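Long-range contacts in thiosulfate sulfurtransferase YnjE (Escherichia coli, PDB 2WLR), which catalyses the transfer of sulfur from thiosulfate to cyanide, giving thiocyanate and sulfite, by way of a cysteine persulfide intermediate: residues 296-301 and 405-409; 41-46 and 113-118; 128-132 and 240-246. All coordinates share one frame; numbering follows the deposited sequence.

In the fold
The three contacts follow one another along the chain and none touches another. Interaction 2 joins two loops of the first rhodanese unit. Interaction 3 packs helix 128-135 on the end of helix 238-243, both in the second unit. Interaction 1 ties helix 296-300 of the third unit to the C-terminal tail. The centres of interactions 2 and 3 are 24 Å apart, with nearest atoms about 11 Å apart. Interaction 1 lies across the centre of the chain, 40 Å from interaction 2 and 39 Å from interaction 3 between centres. It is the one near an annotated site: the side chain of Phe-299 is about 9 Å from that of Arg-370, probably a substrate-binding residue. The side chain of Trp-296 is about 4 Å from a bound HEPES molecule.

Interaction 1: residues 296-301 and 405-409; sequences WPEFIG and ATGER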
ATOM      1  N   TRP A 296      -1.395  12.430  13.336  1.00 11.59           N
ATOM      2  CA  TRP A 296      -2.226  13.515  13.855  1.00 12.13           C
ATOM      3  C   TRP A 296      -1.425  14.544  14.716  1.00 12.14           C
ATOM      4  O   TRP A 296      -1.621  15.740  14.525  1.00 13.26           O
ATOM      5  CB  TRP A 296      -3.449  12.937  14.608  1.00 12.36           C
ATOM      6  CG  TRP A 296      -4.452  13.959  14.934  1.00 12.18           C
ATOM      7  CD1 TRP A 296      -4.733  14.464  16.175  1.00 14.57           C
ATOM      8  CD2 TRP A 296      -5.328  14.604  14.026  1.00 10.82           C
ATOM      9  NE1 TRP A 296      -5.723  15.382  16.070  1.00 13.20           N
ATOM     10  CE2 TRP A 296      -6.125  15.493  14.771  1.00 11.95           C
ATOM     11  CE3 TRP A 296      -5.529  14.521  12.639  1.00 13.18           C
ATOM     12  CZ2 TRP A 296      -7.082  16.292  14.180  1.00 11.86           C
ATOM     13  CZ3 TRP A 296      -6.473  15.313  12.061  1.00 13.24           C
ATOM     14  CH2 TRP A 296      -7.249  16.200  12.830  1.00 11.92           C
ATOM     15  N   PRO A 297      -0.536  14.096  15.626  1.00 13.74           N
ATOM     16  CA  PRO A 297       0.291  15.094  16.360  1.00 13.24           C
ATOM     17  C   PRO A 297       1.098  16.032  15.441  1.00 14.70           C
ATOM     18  O   PRO A 297       1.317  17.202  15.766  1.00 15.32           O
ATOM     19  CB  PRO A 297       1.210  14.227  17.205  1.00 14.30           C
ATOM     20  CG  PRO A 297       0.371  13.006  17.475  1.00 14.52           C
ATOM     21  CD  PRO A 297      -0.342  12.741  16.157  1.00 13.65           C
ATOM     22  N   GLU A 298       1.574  15.511  14.309  1.00 13.32           N
ATOM     23  CA  GLU A 298       2.206  16.356  13.304  1.00 13.29           C
ATOM     24  C   GLU A 298       1.198  17.305  12.634  1.00 13.39           C
ATOM     25  O   GLU A 298       1.449  18.498  12.453  1.00 13.76           O
ATOM     26  CB  GLU A 298       2.861  15.485  12.222  1.00 13.35           C
ATOM     27  CG  GLU A 298       4.097  14.751  12.642  1.00 13.51           C
ATOM     28  CD  GLU A 298       4.495  13.713  11.595  1.00 13.14           C
ATOM     29  OE1 GLU A 298       5.163  14.110  10.614  1.00 14.90           O
ATOM     30  OE2 GLU A 298       4.093  12.543  11.754  1.00 12.94           O
ATOM     31  N   PHE A 299       0.054  16.765  12.219  1.00 13.03           N
ATOM     32  CA  PHE A 299      -0.986  17.525  11.536  1.00 13.75           C
ATOM     33  C   PHE A 299      -1.481  18.698  12.391  1.00 13.99           C
ATOM     34  O   PHE A 299      -1.762  19.768  11.851  1.00 13.55           O
ATOM     35  CB  PHE A 299      -2.163  16.605  11.152  1.00 14.31           C
ATOM     36  CG  PHE A 299      -3.202  17.250  10.284  1.00 13.94           C
ATOM     37  CD1 PHE A 299      -3.002  17.419   8.904  1.00 12.99           C
ATOM     38  CD2 PHE A 299      -4.411  17.688  10.822  1.00 13.15           C
ATOM     39  CE1 PHE A 299      -3.935  17.985   8.104  1.00 13.82           C
ATOM     40  CE2 PHE A 299      -5.366  18.279   9.996  1.00 12.95           C
ATOM     41  CZ  PHE A 299      -5.119  18.434   8.635  1.00 13.47           C
ATOM     42  N   ILE A 300      -1.535  18.519  13.708  1.00 15.55           N
ATOM     43  CA  ILE A 300      -2.045  19.593  14.569  1.00 15.80           C
ATOM     44  C   ILE A 300      -0.952  20.472  15.159  1.00 17.04           C
ATOM     45  O   ILE A 300      -1.269  21.480  15.791  1.00 18.25           O
ATOM     46  CB  ILE A 300      -3.011  19.065  15.674  1.00 16.21           C
ATOM     47  CG1 ILE A 300      -2.289  18.183  16.690  1.00 16.74           C
ATOM     48  CG2 ILE A 300      -4.199  18.381  15.013  1.00 15.26           C
ATOM     49  CD1 ILE A 300      -3.150  17.817  17.951  1.00 19.58           C
ATOM     50  N   GLY A 301       0.309  20.092  14.969  1.00 16.66           N
ATOM     51  CA  GLY A 301       1.442  20.953  15.269  1.00 17.24           C
ATOM     52  C   GLY A 301       2.095  20.738  16.626  1.00 17.83           C
ATOM     53  O   GLY A 301       2.831  21.607  17.097  1.00 19.59           O
ATOM     54  N   ALA A 405      -1.007  25.910   9.054  1.00 19.84           N
ATOM     55  CA  ALA A 405      -2.194  25.632   9.881  1.00 20.75           C
ATOM     56  C   ALA A 405      -1.755  24.861  11.112  1.00 21.53           C
ATOM     57  O   ALA A 405      -0.815  24.070  11.058  1.00 21.03           O
ATOM     58  CB  ALA A 405      -3.229  24.822   9.125  1.00 20.27           C
ATOM     59  N   THR A 406      -2.439  25.081  12.229  1.00 22.99           N
ATOM     60  CA  THR A 406      -2.082  24.415  13.463  1.00 24.11           C
ATOM     61  C   THR A 406      -3.319  24.144  14.303  1.00 23.68           C
ATOM     62  O   THR A 406      -4.368  24.733  14.075  1.00 24.68           O
ATOM     63  CB  THR A 406      -1.074  25.243  14.273  1.00 24.77           C
ATOM     64  OG1 THR A 406      -0.485  24.431  15.297  1.00 27.83           O
ATOM     65  CG2 THR A 406      -1.747  26.452  14.908  1.00 25.15           C
ATOM     66  N   GLY A 407      -3.171  23.241  15.262  1.00 23.47           N
ATOM     67  CA  GLY A 407      -4.243  22.906  16.195  1.00 23.71           C
ATOM     68  C   GLY A 407      -5.316  21.975  15.664  1.00 23.61           C
ATOM     69  O   GLY A 407      -5.399  21.683  14.458  1.00 22.88           O
ATOM     70  N   GLU A 408      -6.149  21.513  16.592  1.00 23.69           N
ATOM     71  CA  GLU A 408      -7.258  20.621  16.286  1.00 24.01           C
ATOM     72  C   GLU A 408      -8.202  21.296  15.290  1.00 24.18           C
ATOM     73  O   GLU A 408      -8.564  22.485  15.434  1.00 24.91           O
ATOM     74  CB  GLU A 408      -7.995  20.231  17.577  1.00 24.04           C
ATOM     75  CG  GLU A 408      -7.164  19.405  18.561  1.00 24.69           C
ATOM     76  CD  GLU A 408      -7.110  17.917  18.211  1.00 26.82           C
ATOM     77  OE1 GLU A 408      -7.708  17.547  17.190  1.00 25.31           O
ATOM     78  OE2 GLU A 408      -6.485  17.130  18.957  1.00 29.12           O
ATOM     79  N   ARG A 409      -8.582  20.544  14.264  1.00 23.37           N
ATOM     80  CA  ARG A 409      -9.465  21.035  13.217  1.00 23.44           C
ATOM     81  C   ARG A 409      -9.967  19.865  12.398  1.00 24.21           C
ATOM     82  O   ARG A 409      -9.459  18.750  12.524  1.00 24.01           O
ATOM     83  CB  ARG A 409      -8.755  22.044  12.312  1.00 23.30           C
ATOM     84  CG  ARG A 409      -7.600  21.461  11.481  1.00 21.44           C
ATOM     85  CD  ARG A 409      -6.700  22.582  10.927  1.00 20.41           C
ATOM     86  NE  ARG A 409      -5.584  22.021  10.158  1.00 18.91           N
ATOM     87  CZ  ARG A 409      -4.451  21.564  10.670  1.00 15.62           C
ATOM     88  NH1 ARG A 409      -4.223  21.526  11.973  1.00 17.58           N
ATOM     89  NH2 ARG A 409      -3.526  21.070   9.862  1.00 15.24           N
TER
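Arg-409 lays its guanidinium flat on the ring of Phe-299. The planes are 13° apart and the centres 3.9 Å apart. NH2 sits over the centre of the ring, so this is both a stack and a cation-pi contact. The CB of Ala-405 covers the opposite face of the guanidinium, near its rim.

Hydrogen bonds fix the rotation of the same group. NH1 and NH2 of Arg-409 grip Phe-299 O end-on, each at 3.0 Å, from one side of the carbonyl plane. NH1 also donates to Gly-407 O within its own segment, at 2.8 Å. The chain of Arg-409 runs straight from CG to NE, which carries the charged end back to the helix. The next carbonyl also has two donors: Ile-300 O takes Gly-407 N at 2.6 Å and Thr-406 OG1 at 3.1 Å. The carbonyls of Phe-299 and Ile-300, at the C-terminal end of this helix, are both held by the tail.

A third polar contact joins Trp-296 to Glu-408. NE1 donates to OE1 at 3.1 Å, with the oxygen in the indole plane, and makes a weak second bond to OE2. The carboxylate is turned 41° from the ring, and NE1 approaches OE1 from above the carboxylate plane. Glu-408 bends at CG (chi2 -81°) to reach this edge of the indole.

Ile-300 adds van der Waals contacts with polar atoms. Its CD1 lies beside Glu-408 OE2 at 3.6 Å, and its CG2 lies against the carbonyl of Gly-407.

Glu-298 of this helix makes a salt bridge with Arg-370. This is a short helix ended by a Schellman motif, with Gly-301 at positive phi and the C-terminal tail bonded to its last turn, close to the probable substrate-binding Arg-370 in the third rhodanese domain.

Interaction 2: residues 41-46 and 113-118; sequences PSGHEL and PSRLQK
The imidazole of His-44 has Gln-117 O over one face, near the rim, with CB of Gln-117 making a CH-pi contact over a face. Tyr-31 also stacks on this ring. At its edge, ND1 donates to Glu-45 O at 3.3 Å. The CG of His-44 lies between its backbone N and carbonyl carbon (chi1 49°), which folds the ring back over the backbone of Gln-117.

The guanidinium of Arg-115 meets Glu-45 at its edge. They form a side-on salt bridge, with NE donating to OE1 at 2.8 Å and NH2 to OE2 at 3.0 Å. The two planes are 59° apart. NH2 approaches OE2 from above the carboxylate plane. NH1 forms a salt bridge with Asp-108, and Leu-110 N also donates to OE2. Water 4 links OE1 to Leu-46 N and Arg-115 O.

Leu-116 CD1 packs on Pro-41 CB at 3.6 Å. Waters 2 and 3 join Lys-118 NZ to Ser-42 OG and Ser-42 O. Ser-42 OG donates to Gly-33 O and accepts from water 2.

His-44 N donates to Gln-117 O and Gln-117 N to His-44 O, each at 2.8 Å. This is a single antiparallel bridge of the hydrogen-bonded kind, joining two loops of the first rhodanese unit.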
ATOM      1  N   PRO A  41     -10.683 -17.509 -10.539  1.00  9.46           N
ATOM      2  CA  PRO A  41     -11.441 -16.327 -10.174  1.00  9.73           C
ATOM      3  C   PRO A  41     -10.543 -15.236  -9.567  1.00  9.45           C
ATOM      4  O   PRO A  41      -9.612 -15.532  -8.809  1.00  9.14           O
ATOM      5  CB  PRO A  41     -12.433 -16.870  -9.139  1.00 10.06           C
ATOM      6  CG  PRO A  41     -12.561 -18.291  -9.433  1.00 11.59           C
ATOM      7  CD  PRO A  41     -11.242 -18.730  -9.942  1.00 10.25           C
ATOM      8  N   SER A  42     -10.838 -13.994  -9.911  1.00  8.58           N
ATOM      9  CA  SER A  42      -9.970 -12.856  -9.562  1.00  7.32           C
ATOM     10  C   SER A  42     -10.813 -11.800  -8.857  1.00  7.53           C
ATOM     11  O   SER A  42     -11.613 -11.103  -9.485  1.00  9.16           O
ATOM     12  CB  SER A  42      -9.367 -12.276 -10.857  1.00  8.42           C
ATOM     13  OG  SER A  42      -8.614 -11.123 -10.583  1.00 10.01           O
ATOM     14  N   GLY A  43     -10.633 -11.726  -7.535  1.00  7.07           N
ATOM     15  CA  GLY A  43     -11.314 -10.713  -6.754  1.00  7.55           C
ATOM     16  C   GLY A  43     -12.300 -11.251  -5.741  1.00  7.62           C
ATOM     17  O   GLY A  43     -12.352 -12.432  -5.462  1.00  8.02           O
ATOM     18  N   HIS A  44     -13.142 -10.325  -5.245  1.00  7.01           N
ATOM     19  CA  HIS A  44     -14.109 -10.582  -4.184  1.00  7.98           C
ATOM     20  C   HIS A  44     -15.515 -10.290  -4.634  1.00  7.38           C
ATOM     21  O   HIS A  44     -15.748  -9.631  -5.627  1.00  7.37           O
ATOM     22  CB  HIS A  44     -13.787  -9.752  -2.921  1.00  7.86           C
ATOM     23  CG  HIS A  44     -13.527  -8.294  -3.183  1.00  7.51           C
ATOM     24  ND1 HIS A  44     -14.490  -7.304  -3.140  1.00 10.45           N
ATOM     25  CD2 HIS A  44     -12.366  -7.660  -3.424  1.00  4.98           C
ATOM     26  CE1 HIS A  44     -13.896  -6.131  -3.343  1.00  6.71           C
ATOM     27  NE2 HIS A  44     -12.615  -6.333  -3.545  1.00 11.30           N
ATOM     28  N   GLU A  45     -16.468 -10.811  -3.893  1.00  8.07           N
ATOM     29  CA  GLU A  45     -17.838 -10.528  -4.230  1.00  8.38           C
ATOM     30  C   GLU A  45     -18.175  -9.071  -3.977  1.00  9.49           C
ATOM     31  O   GLU A  45     -17.573  -8.413  -3.149  1.00  8.84           O
ATOM     32  CB  GLU A  45     -18.777 -11.455  -3.485  1.00  8.76           C
ATOM     33  CG  GLU A  45     -18.586 -12.939  -3.821  1.00  9.31           C
ATOM     34  CD  GLU A  45     -19.131 -13.351  -5.146  1.00 10.34           C
ATOM     35  OE1 GLU A  45     -19.641 -12.496  -5.890  1.00 10.79           O
ATOM     36  OE2 GLU A  45     -19.084 -14.562  -5.422  1.00 10.45           O
ATOM     37  N   LEU A  46     -19.144  -8.564  -4.726  1.00  9.85           N
ATOM     38  CA  LEU A  46     -19.544  -7.173  -4.633  1.00 11.21           C
ATOM     39  C   LEU A  46     -19.800  -6.707  -3.204  1.00 11.30           C
ATOM     40  O   LEU A  46     -20.574  -7.308  -2.459  1.00 12.15           O
ATOM     41  CB  LEU A  46     -20.780  -6.918  -5.519  1.00 11.99           C
ATOM     42  CG  LEU A  46     -21.323  -5.497  -5.563  1.00 12.82           C
ATOM     43  CD1 LEU A  46     -20.337  -4.538  -6.230  1.00 14.46           C
ATOM     44  CD2 LEU A  46     -22.650  -5.519  -6.340  1.00 17.75           C
ATOM     45  N   PRO A 113     -17.072 -16.021 -11.835  1.00 12.17           N
ATOM     46  CA  PRO A 113     -15.905 -15.167 -11.865  1.00 12.52           C
ATOM     47  C   PRO A 113     -16.174 -13.786 -12.442  1.00 11.72           C
ATOM     48  O   PRO A 113     -15.521 -12.823 -12.075  1.00 11.80           O
ATOM     49  CB  PRO A 113     -14.909 -15.965 -12.721  1.00 13.45           C
ATOM     50  CG  PRO A 113     -15.367 -17.359 -12.612  1.00 14.11           C
ATOM     51  CD  PRO A 113     -16.838 -17.315 -12.496  1.00 13.93           C
ATOM     52  N   SER A 114     -17.140 -13.679 -13.354  1.00 11.97           N
ATOM     53  CA  SER A 114     -17.417 -12.397 -13.999  1.00 11.48           C
ATOM     54  C   SER A 114     -17.965 -11.297 -13.084  1.00 11.17           C
ATOM     55  O   SER A 114     -17.854 -10.121 -13.394  1.00 11.56           O
ATOM     56  CB  SER A 114     -18.343 -12.580 -15.216  1.00 12.62           C
ATOM     57  OG  SER A 114     -19.653 -12.924 -14.837  1.00 12.71           O
ATOM     58  N   ARG A 115     -18.511 -11.675 -11.928  1.00 10.13           N
ATOM     59  CA  ARG A 115     -19.165 -10.692 -11.078  1.00 10.75           C
ATOM     60  C   ARG A 115     -18.204 -10.214  -9.981  1.00  9.94           C
ATOM     61  O   ARG A 115     -18.583  -9.414  -9.159  1.00 11.61           O
ATOM     62  CB  ARG A 115     -20.469 -11.243 -10.500  1.00 11.16           C
ATOM     63  CG  ARG A 115     -20.322 -12.313  -9.489  1.00 11.77           C
ATOM     64  CD  ARG A 115     -21.646 -12.777  -8.926  1.00 11.39           C
ATOM     65  NE  ARG A 115     -21.418 -13.620  -7.760  1.00 11.88           N
ATOM     66  CZ  ARG A 115     -22.244 -14.530  -7.265  1.00 12.80           C
ATOM     67  NH1 ARG A 115     -23.432 -14.762  -7.799  1.00 16.27           N
ATOM     68  NH2 ARG A 115     -21.874 -15.190  -6.181  1.00 14.77           N
ATOM     69  N   LEU A 116     -16.971 -10.705  -9.973  1.00  9.04           N
ATOM     70  CA  LEU A 116     -16.017 -10.344  -8.906  1.00  8.96           C
ATOM     71  C   LEU A 116     -15.421  -8.974  -9.125  1.00  9.97           C
ATOM     72  O   LEU A 116     -15.316  -8.503 -10.260  1.00 12.00           O
ATOM     73  CB  LEU A 116     -14.913 -11.406  -8.803  1.00  8.02           C
ATOM     74  CG  LEU A 116     -15.445 -12.796  -8.449  1.00  6.93           C
ATOM     75  CD1 LEU A 116     -14.355 -13.844  -8.543  1.00  8.69           C
ATOM     76  CD2 LEU A 116     -16.102 -12.859  -7.078  1.00  9.67           C
ATOM     77  N   GLN A 117     -15.038  -8.355  -8.012  1.00  9.65           N
ATOM     78  CA  GLN A 117     -14.456  -7.031  -7.955  1.00 10.86           C
ATOM     79  C   GLN A 117     -13.006  -7.123  -7.507  1.00 10.74           C
ATOM     80  O   GLN A 117     -12.671  -7.887  -6.627  1.00 10.62           O
ATOM     81  CB  GLN A 117     -15.205  -6.135  -6.961  1.00 11.58           C
ATOM     82  CG  GLN A 117     -16.716  -6.117  -7.078  1.00 15.13           C
ATOM     83  CD  GLN A 117     -17.214  -5.681  -8.409  1.00 19.97           C
ATOM     84  OE1 GLN A 117     -17.853  -6.461  -9.138  1.00 26.63           O
ATOM     85  NE2 GLN A 117     -16.949  -4.433  -8.747  1.00 20.83           N
ATOM     86  N   LYS A 118     -12.141  -6.311  -8.090  1.00 11.86           N
ATOM     87  CA  LYS A 118     -10.711  -6.345  -7.737  1.00 12.67           C
ATOM     88  C   LYS A 118     -10.110  -4.961  -7.721  1.00 13.32           C
ATOM     89  O   LYS A 118     -10.700  -4.025  -8.253  1.00 13.29           O
ATOM     90  CB  LYS A 118      -9.952  -7.221  -8.729  1.00 13.65           C
ATOM     91  CG  LYS A 118     -10.001  -6.764 -10.182  1.00 15.71           C
ATOM     92  CD  LYS A 118      -9.541  -7.859 -11.158  1.00 21.64           C
ATOM     93  CE  LYS A 118      -9.890  -7.517 -12.631  1.00 24.59           C
ATOM     94  NZ  LYS A 118     -10.099  -8.743 -13.480  1.00 29.11           N
TER
HETATM   95  O   HOH W   1     -12.703 -13.328 -11.914  1.00 15.71           O
HETATM   96  O   HOH W   2      -7.797 -10.473 -13.085  1.00 19.12           O
HETATM   97  O   HOH W   3     -12.184  -9.947 -11.899  1.00 23.18           O
HETATM   98  O   HOH W   4     -20.221 -10.030  -6.954  1.00 11.68           O

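Interaction 3: residues 128-132 and 240-246; sequences PQWLH and TWSDAGL
Pro-128 presses its ring against Thr-240, Trp-241 and Leu-246. In this rhodanese domain of the alpha/beta class, the contact brings the first turn of helix 128-135 onto the end of helix 238-243. No hydrogen bond crosses it.

The proline ring points at the other segment and meets Thr-240 at about a right angle. Its CG comes to 3.3 Å from Thr-240 OG1, a hydroxyl bonded to Gly-237 O. Its CB touches Leu-246 CD1 at 3.6 Å and lies 3.9 Å from Trp-241 CE3.

The indole of Trp-241 reaches across with its six-membered ring foremost. CG stands anti to the backbone N (chi1 -171°), which swings the ring out to helix 128-135. Leu-131 meets it at about a right angle, and its CB lies at the ring edge, 4.0 Å from Trp-241 CZ3. The neighbouring CH2 is 3.8 Å from His-132 CB. On one face of the indole sits Leu-246 CB, offset toward the rim. NE1, on the five-membered ring, donates to Pro-247 O.

The Schellman motif at Gly-245 turns the chain after the helix, and Leu-246 comes back over helix 128-135. Its CD1 meets Pro-128, and its CD2 makes a CH-pi contact over a face of the His-132 imidazole, 4.1 Å from the ring centroid.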
ATOM      1  N   PRO A 128       4.119 -13.214  -1.154  1.00 10.09           N
ATOM      2  CA  PRO A 128       5.322 -14.070  -1.140  1.00 10.09           C
ATOM      3  C   PRO A 128       5.301 -15.284  -2.055  1.00 11.24           C
ATOM      4  O   PRO A 128       6.257 -15.504  -2.814  1.00 10.97           O
ATOM      5  CB  PRO A 128       5.456 -14.458   0.341  1.00 10.64           C
ATOM      6  CG  PRO A 128       4.897 -13.282   1.053  1.00 10.59           C
ATOM      7  CD  PRO A 128       3.702 -12.878   0.205  1.00 11.48           C
ATOM      8  N   GLN A 129       4.254 -16.086  -2.007  1.00 12.01           N
ATOM      9  CA  GLN A 129       4.218 -17.263  -2.863  1.00 12.15           C
ATOM     10  C   GLN A 129       4.390 -16.921  -4.334  1.00 12.53           C
ATOM     11  O   GLN A 129       5.050 -17.645  -5.089  1.00 11.97           O
ATOM     12  CB  GLN A 129       2.949 -18.081  -2.645  1.00 13.57           C
ATOM     13  CG  GLN A 129       3.066 -19.475  -3.268  1.00 14.63           C
ATOM     14  CD  GLN A 129       4.142 -20.334  -2.608  1.00 17.29           C
ATOM     15  OE1 GLN A 129       4.219 -20.404  -1.372  1.00 21.08           O
ATOM     16  NE2 GLN A 129       4.997 -20.947  -3.418  1.00 18.48           N
ATOM     17  N   TRP A 130       3.825 -15.804  -4.761  1.00 11.38           N
ATOM     18  CA  TRP A 130       3.898 -15.401  -6.164  1.00 11.45           C
ATOM     19  C   TRP A 130       5.351 -15.184  -6.528  1.00 12.24           C
ATOM     20  O   TRP A 130       5.833 -15.656  -7.550  1.00 12.06           O
ATOM     21  CB  TRP A 130       3.100 -14.109  -6.400  1.00 11.99           C
ATOM     22  CG  TRP A 130       3.160 -13.569  -7.804  1.00  9.97           C
ATOM     23  CD1 TRP A 130       2.320 -13.896  -8.837  1.00 12.02           C
ATOM     24  CD2 TRP A 130       4.090 -12.612  -8.337  1.00 11.13           C
ATOM     25  NE1 TRP A 130       2.661 -13.205  -9.962  1.00 12.54           N
ATOM     26  CE2 TRP A 130       3.748 -12.409  -9.693  1.00  9.59           C
ATOM     27  CE3 TRP A 130       5.193 -11.919  -7.814  1.00 11.09           C
ATOM     28  CZ2 TRP A 130       4.468 -11.550 -10.515  1.00 12.81           C
ATOM     29  CZ3 TRP A 130       5.885 -11.063  -8.633  1.00 11.76           C
ATOM     30  CH2 TRP A 130       5.516 -10.885  -9.972  1.00 10.95           C
ATOM     31  N   LEU A 131       6.062 -14.462  -5.672  1.00 11.93           N
ATOM     32  CA  LEU A 131       7.440 -14.125  -5.947  1.00 13.23           C
ATOM     33  C   LEU A 131       8.296 -15.374  -5.899  1.00 13.43           C
ATOM     34  O   LEU A 131       9.203 -15.530  -6.695  1.00 14.42           O
ATOM     35  CB  LEU A 131       7.908 -13.108  -4.923  1.00 14.17           C
ATOM     36  CG  LEU A 131       9.290 -12.518  -5.102  1.00 17.86           C
ATOM     37  CD1 LEU A 131       9.460 -11.978  -6.518  1.00 20.24           C
ATOM     38  CD2 LEU A 131       9.465 -11.431  -4.046  1.00 18.81           C
ATOM     39  N   HIS A 132       8.029 -16.256  -4.950  1.00 12.93           N
ATOM     40  CA  HIS A 132       8.776 -17.503  -4.901  1.00 13.88           C
ATOM     41  C   HIS A 132       8.546 -18.297  -6.197  1.00 14.53           C
ATOM     42  O   HIS A 132       9.508 -18.758  -6.827  1.00 14.49           O
ATOM     43  CB  HIS A 132       8.398 -18.291  -3.665  1.00 13.81           C
ATOM     44  CG  HIS A 132       9.095 -19.600  -3.568  1.00 17.17           C
ATOM     45  ND1 HIS A 132      10.457 -19.711  -3.397  1.00 19.75           N
ATOM     46  CD2 HIS A 132       8.614 -20.859  -3.639  1.00 18.78           C
ATOM     47  CE1 HIS A 132      10.785 -20.990  -3.356  1.00 19.41           C
ATOM     48  NE2 HIS A 132       9.689 -21.709  -3.516  1.00 20.12           N
ATOM     49  N   THR A 240       6.198 -10.520   5.633  1.00 10.87           N
ATOM     50  CA  THR A 240       5.318 -11.507   5.009  1.00  9.97           C
ATOM     51  C   THR A 240       6.106 -12.699   4.424  1.00 10.39           C
ATOM     52  O   THR A 240       5.614 -13.829   4.435  1.00 10.59           O
ATOM     53  CB  THR A 240       4.391 -10.910   3.907  1.00 10.24           C
ATOM     54  OG1 THR A 240       5.137 -10.486   2.753  1.00 11.14           O
ATOM     55  CG2 THR A 240       3.490  -9.776   4.463  1.00 10.61           C
ATOM     56  N   TRP A 241       7.273 -12.443   3.859  1.00 10.00           N
ATOM     57  CA  TRP A 241       8.168 -13.509   3.404  1.00 10.11           C
ATOM     58  C   TRP A 241       8.649 -14.364   4.563  1.00 12.52           C
ATOM     59  O   TRP A 241       8.616 -15.595   4.487  1.00 13.62           O
ATOM     60  CB  TRP A 241       9.366 -12.921   2.659  1.00 10.35           C
ATOM     61  CG  TRP A 241      10.212 -13.981   1.991  1.00  9.41           C
ATOM     62  CD1 TRP A 241      11.252 -14.661   2.526  1.00 11.40           C
ATOM     63  CD2 TRP A 241      10.087 -14.429   0.644  1.00  8.93           C
ATOM     64  NE1 TRP A 241      11.769 -15.518   1.623  1.00 10.91           N
ATOM     65  CE2 TRP A 241      11.097 -15.391   0.432  1.00  9.79           C
ATOM     66  CE3 TRP A 241       9.240 -14.107  -0.420  1.00  9.55           C
ATOM     67  CZ2 TRP A 241      11.237 -16.060  -0.768  1.00 10.79           C
ATOM     68  CZ3 TRP A 241       9.389 -14.751  -1.591  1.00  9.55           C
ATOM     69  CH2 TRP A 241      10.396 -15.715  -1.782  1.00  8.88           C
ATOM     70  N   SER A 242       9.074 -13.700   5.623  1.00 14.01           N
ATOM     71  CA  SER A 242       9.566 -14.370   6.832  1.00 15.68           C
ATOM     72  C   SER A 242       8.474 -15.269   7.419  1.00 16.57           C
ATOM     73  O   SER A 242       8.701 -16.469   7.689  1.00 17.60           O
ATOM     74  CB  SER A 242      10.020 -13.324   7.853  1.00 16.01           C
ATOM     75  OG  SER A 242      10.585 -13.935   9.016  1.00 20.98           O
ATOM     76  N   ASP A 243       7.281 -14.706   7.574  1.00 17.29           N
ATOM     77  CA  ASP A 243       6.153 -15.445   8.127  1.00 18.12           C
ATOM     78  C   ASP A 243       5.667 -16.592   7.228  1.00 17.66           C
ATOM     79  O   ASP A 243       5.087 -17.561   7.724  1.00 19.07           O
ATOM     80  CB  ASP A 243       5.017 -14.486   8.464  1.00 18.87           C
ATOM     81  CG  ASP A 243       5.351 -13.574   9.661  1.00 21.99           C
ATOM     82  OD1 ASP A 243       6.454 -13.684  10.219  1.00 28.55           O
ATOM     83  OD2 ASP A 243       4.502 -12.753  10.044  1.00 28.37           O
ATOM     84  N   ALA A 244       5.912 -16.514   5.923  1.00 16.98           N
ATOM     85  CA  ALA A 244       5.560 -17.598   4.997  1.00 16.89           C
ATOM     86  C   ALA A 244       6.500 -18.793   5.081  1.00 17.10           C
ATOM     87  O   ALA A 244       6.200 -19.835   4.509  1.00 16.40           O
ATOM     88  CB  ALA A 244       5.482 -17.072   3.546  1.00 16.72           C
ATOM     89  N   GLY A 245       7.606 -18.644   5.796  1.00 16.89           N
ATOM     90  CA  GLY A 245       8.589 -19.727   5.932  1.00 16.72           C
ATOM     91  C   GLY A 245       9.331 -20.049   4.646  1.00 16.69           C
ATOM     92  O   GLY A 245       9.910 -21.118   4.506  1.00 18.28           O
ATOM     93  N   LEU A 246       9.390 -19.105   3.713  1.00 15.38           N
ATOM     94  CA  LEU A 246      10.021 -19.355   2.423  1.00 15.85           C
ATOM     95  C   LEU A 246      11.556 -19.291   2.511  1.00 15.00           C
ATOM     96  O   LEU A 246      12.099 -18.730   3.463  1.00 15.74           O
ATOM     97  CB  LEU A 246       9.469 -18.382   1.377  1.00 15.96           C
ATOM     98  CG  LEU A 246       8.010 -18.690   1.012  1.00 15.92           C
ATOM     99  CD1 LEU A 246       7.403 -17.496   0.296  1.00 14.52           C
ATOM    100  CD2 LEU A 246       7.853 -19.920   0.140  1.00 18.57           C
TER